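Local coordinates for GTP-sensing transcriptional pleiotropic repressor CodY (Clostridioides difficile, PDB 5N0L), which represses transcription of many genes in response to nutrient supply, its GAF domain binding isoleucine as cofactor and the full protein probably sensing GTP, at residues A[86-91]-A[115-120]. Sequence-based numbering, arbitrary orientation.
Sequences LKIDET and TTVVPI
P119, on strand 114-122, presents its ring to the loop 86-91 as that chain turns into strand 92-95. CG of P119 lies 3.6 Å from the carbonyl O of I88, while CD packs against the E90-T91 peptide, 3.8 Å from N of T91. Proline suits this place: it has no N-H to offer the incoming chain, and its compact ring gives the turning backbone an apolar surface. No hydrogen bond joins the two segments. At the end of the loop, CA of T91 approaches the carbonyl O of V117 at 3.4 Å in a CA-H...O contact, just ahead of the regular backbone pairing of V117 with L92. In T91 a chi1 of -60° sets OG1 beside the backbone N and CG2 anti to it, so the methyl reaches CG2 of T116 at 4.1 Å. Its OG1 runs alongside V118, 3.7 Å from CG1, and hydrogen-bonds to E148 of helix 141-158; threonine thus serves both an apolar strand face and a polar helix partner. On the strand face opposite V118, I88 crosses V117 at about a right angle, bringing CD1, the tip of its longer branch, to within 3.8 Å of CG1 of V117, whose side chain is about 7 Å from the bound isoleucine ligand. Branched aliphatic chains suit this buried spot, and the I88 carbonyl is also bound by R126. The loose side lies at D89 and E90, which touch the proline mainly through backbone atoms; their CB bonds lead away from the strand, as suits exposed acidic residues. The arrangement is the entry into the outermost strand of this chain's central antiparallel GAF-domain sheet.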
ATOM      1  N   LEU A  86       1.331 -13.644 -26.389  1.00 22.89           N
ATOM      2  CA  LEU A  86       2.548 -13.138 -25.922  1.00 23.94           C
ATOM      3  C   LEU A  86       3.630 -13.079 -27.043  1.00 24.62           C
ATOM      4  O   LEU A  86       4.696 -12.500 -26.850  1.00 31.74           O
ATOM      5  CB  LEU A  86       3.047 -13.989 -24.746  1.00 26.83           C
ATOM      6  CG  LEU A  86       2.090 -13.942 -23.547  1.00 28.18           C
ATOM      7  CD1 LEU A  86       2.583 -15.014 -22.511  1.00 30.57           C
ATOM      8  CD2 LEU A  86       2.069 -12.599 -22.846  1.00 32.37           C
ATOM      9  N   LYS A  87       3.326 -13.675 -28.196  1.00 26.30           N
ATOM     10  CA  LYS A  87       4.210 -13.626 -29.393  1.00 28.89           C
ATOM     11  C   LYS A  87       4.051 -12.276 -30.099  1.00 30.09           C
ATOM     12  O   LYS A  87       4.912 -11.963 -30.920  1.00 34.84           O
ATOM     13  CB  LYS A  87       3.827 -14.693 -30.427  1.00 30.60           C
ATOM     14  CG  LYS A  87       3.994 -16.120 -29.954  1.00 33.58           C
ATOM     15  CD  LYS A  87       3.401 -17.127 -30.863  1.00 33.87           C
ATOM     16  CE  LYS A  87       3.603 -18.523 -30.304  1.00 36.23           C
ATOM     17  NZ  LYS A  87       3.344 -19.575 -31.277  1.00 46.52           N
ATOM     18  N   ILE A  88       3.041 -11.514 -29.734  1.00 26.58           N
ATOM     19  CA  ILE A  88       2.749 -10.153 -30.303  1.00 30.57           C
ATOM     20  C   ILE A  88       3.416  -9.117 -29.388  1.00 28.82           C
ATOM     21  O   ILE A  88       3.036  -8.974 -28.246  1.00 32.94           O
ATOM     22  CB  ILE A  88       1.208  -9.942 -30.385  1.00 30.63           C
ATOM     23  CG1 ILE A  88       0.506 -10.965 -31.368  1.00 28.91           C
ATOM     24  CG2 ILE A  88       0.798  -8.494 -30.763  1.00 34.49           C
ATOM     25  CD1 ILE A  88      -0.977 -11.165 -31.266  1.00 36.53           C
ATOM     26  N   ASP A  89       4.421  -8.370 -29.882  1.00 29.61           N
ATOM     27  CA  ASP A  89       5.122  -7.379 -29.025  1.00 31.83           C
ATOM     28  C   ASP A  89       4.739  -5.914 -29.219  1.00 33.40           C
ATOM     29  O   ASP A  89       5.143  -5.090 -28.454  1.00 32.25           O
ATOM     30  CB  ASP A  89       6.649  -7.512 -29.138  1.00 42.55           C
ATOM     31  CG  ASP A  89       7.212  -6.962 -30.448  1.00 49.17           C
ATOM     32  OD1 ASP A  89       6.555  -7.020 -31.518  1.00 54.82           O
ATOM     33  OD2 ASP A  89       8.339  -6.441 -30.380  1.00 60.73           O
ATOM     34  N   GLU A  90       3.972  -5.646 -30.257  1.00 31.92           N
ATOM     35  CA  GLU A  90       3.390  -4.323 -30.561  1.00 32.28           C
ATOM     36  C   GLU A  90       1.959  -4.517 -30.959  1.00 27.11           C
ATOM     37  O   GLU A  90       1.621  -5.580 -31.414  1.00 28.37           O
ATOM     38  CB  GLU A  90       4.054  -3.718 -31.826  1.00 33.21           C
ATOM     39  CG  GLU A  90       5.505  -3.679 -31.873  1.00 41.88           C
ATOM     40  CD  GLU A  90       5.918  -2.815 -33.043  1.00 58.06           C
ATOM     41  OE1 GLU A  90       6.436  -1.721 -32.764  1.00 60.52           O
ATOM     42  OE2 GLU A  90       5.662  -3.215 -34.217  1.00 58.77           O
ATOM     43  N   THR A  91       1.133  -3.461 -30.879  1.00 23.62           N
ATOM     44  CA  THR A  91      -0.193  -3.569 -31.316  1.00 23.77           C
ATOM     45  C   THR A  91      -0.330  -4.263 -32.657  1.00 23.28           C
ATOM     46  O   THR A  91       0.328  -3.938 -33.686  1.00 28.28           O
ATOM     47  CB  THR A  91      -0.911  -2.225 -31.270  1.00 25.32           C
ATOM     48  OG1 THR A  91      -0.933  -1.717 -29.948  1.00 27.42           O
ATOM     49  CG2 THR A  91      -2.352  -2.361 -31.790  1.00 29.08           C
ATOM     50  N   THR A 115     -10.065  -8.205 -35.248  1.00 21.92           N
ATOM     51  CA  THR A 115      -9.521  -8.313 -33.895  1.00 22.98           C
ATOM     52  C   THR A 115      -8.216  -7.516 -33.733  1.00 21.00           C
ATOM     53  O   THR A 115      -7.304  -7.606 -34.586  1.00 26.92           O
ATOM     54  CB  THR A 115      -9.289  -9.826 -33.584  1.00 25.82           C
ATOM     55  OG1 THR A 115     -10.568 -10.480 -33.661  1.00 27.60           O
ATOM     56  CG2 THR A 115      -8.656  -9.919 -32.119  1.00 28.57           C
ATOM     57  N   THR A 116      -8.160  -6.704 -32.698  1.00 18.33           N
ATOM     58  CA  THR A 116      -7.004  -5.978 -32.323  1.00 21.38           C
ATOM     59  C   THR A 116      -6.430  -6.488 -30.990  1.00 22.06           C
ATOM     60  O   THR A 116      -7.189  -6.671 -30.015  1.00 24.71           O
ATOM     61  CB  THR A 116      -7.351  -4.499 -32.276  1.00 23.22           C
ATOM     62  OG1 THR A 116      -7.627  -4.083 -33.664  1.00 23.92           O
ATOM     63  CG2 THR A 116      -6.222  -3.646 -31.679  1.00 27.50           C
ATOM     64  N   VAL A 117      -5.140  -6.660 -30.972  1.00 22.01           N
ATOM     65  CA  VAL A 117      -4.395  -7.210 -29.795  1.00 21.70           C
ATOM     66  C   VAL A 117      -3.331  -6.230 -29.347  1.00 23.69           C
ATOM     67  O   VAL A 117      -2.384  -5.831 -30.129  1.00 25.08           O
ATOM     68  CB  VAL A 117      -3.794  -8.564 -30.146  1.00 23.19           C
ATOM     69  CG1 VAL A 117      -3.127  -9.188 -28.883  1.00 23.68           C
ATOM     70  CG2 VAL A 117      -4.831  -9.506 -30.774  1.00 26.06           C
ATOM     71  N   VAL A 118      -3.549  -5.749 -28.127  1.00 20.55           N
ATOM     72  CA  VAL A 118      -2.722  -4.704 -27.551  1.00 21.65           C
ATOM     73  C   VAL A 118      -1.968  -5.228 -26.350  1.00 20.92           C
ATOM     74  O   VAL A 118      -2.645  -5.569 -25.332  1.00 22.76           O
ATOM     75  CB  VAL A 118      -3.516  -3.486 -27.138  1.00 21.67           C
ATOM     76  CG1 VAL A 118      -2.576  -2.375 -26.646  1.00 23.93           C
ATOM     77  CG2 VAL A 118      -4.406  -3.036 -28.307  1.00 24.72           C
ATOM     78  N   PRO A 119      -0.624  -5.206 -26.430  1.00 25.42           N
ATOM     79  CA  PRO A 119       0.146  -5.587 -25.213  1.00 24.18           C
ATOM     80  C   PRO A 119      -0.117  -4.647 -24.055  1.00 25.41           C
ATOM     81  O   PRO A 119      -0.213  -3.416 -24.196  1.00 23.14           O
ATOM     82  CB  PRO A 119       1.596  -5.520 -25.663  1.00 27.57           C
ATOM     83  CG  PRO A 119       1.545  -5.830 -27.150  1.00 28.38           C
ATOM     84  CD  PRO A 119       0.269  -5.166 -27.619  1.00 26.04           C
ATOM     85  N   ILE A 120      -0.189  -5.200 -22.831  1.00 22.30           N
ATOM     86  CA  ILE A 120      -0.323  -4.403 -21.637  1.00 24.07           C
ATOM     87  C   ILE A 120       1.029  -4.455 -20.949  1.00 25.21           C
ATOM     88  O   ILE A 120       1.516  -5.547 -20.557  1.00 24.36           O
ATOM     89  CB  ILE A 120      -1.417  -4.937 -20.689  1.00 22.46           C
ATOM     90  CG1 ILE A 120      -2.801  -4.857 -21.320  1.00 24.89           C
ATOM     91  CG2 ILE A 120      -1.359  -4.237 -19.362  1.00 26.07           C
ATOM     92  CD1 ILE A 120      -4.023  -5.491 -20.632  1.00 24.74           C
TER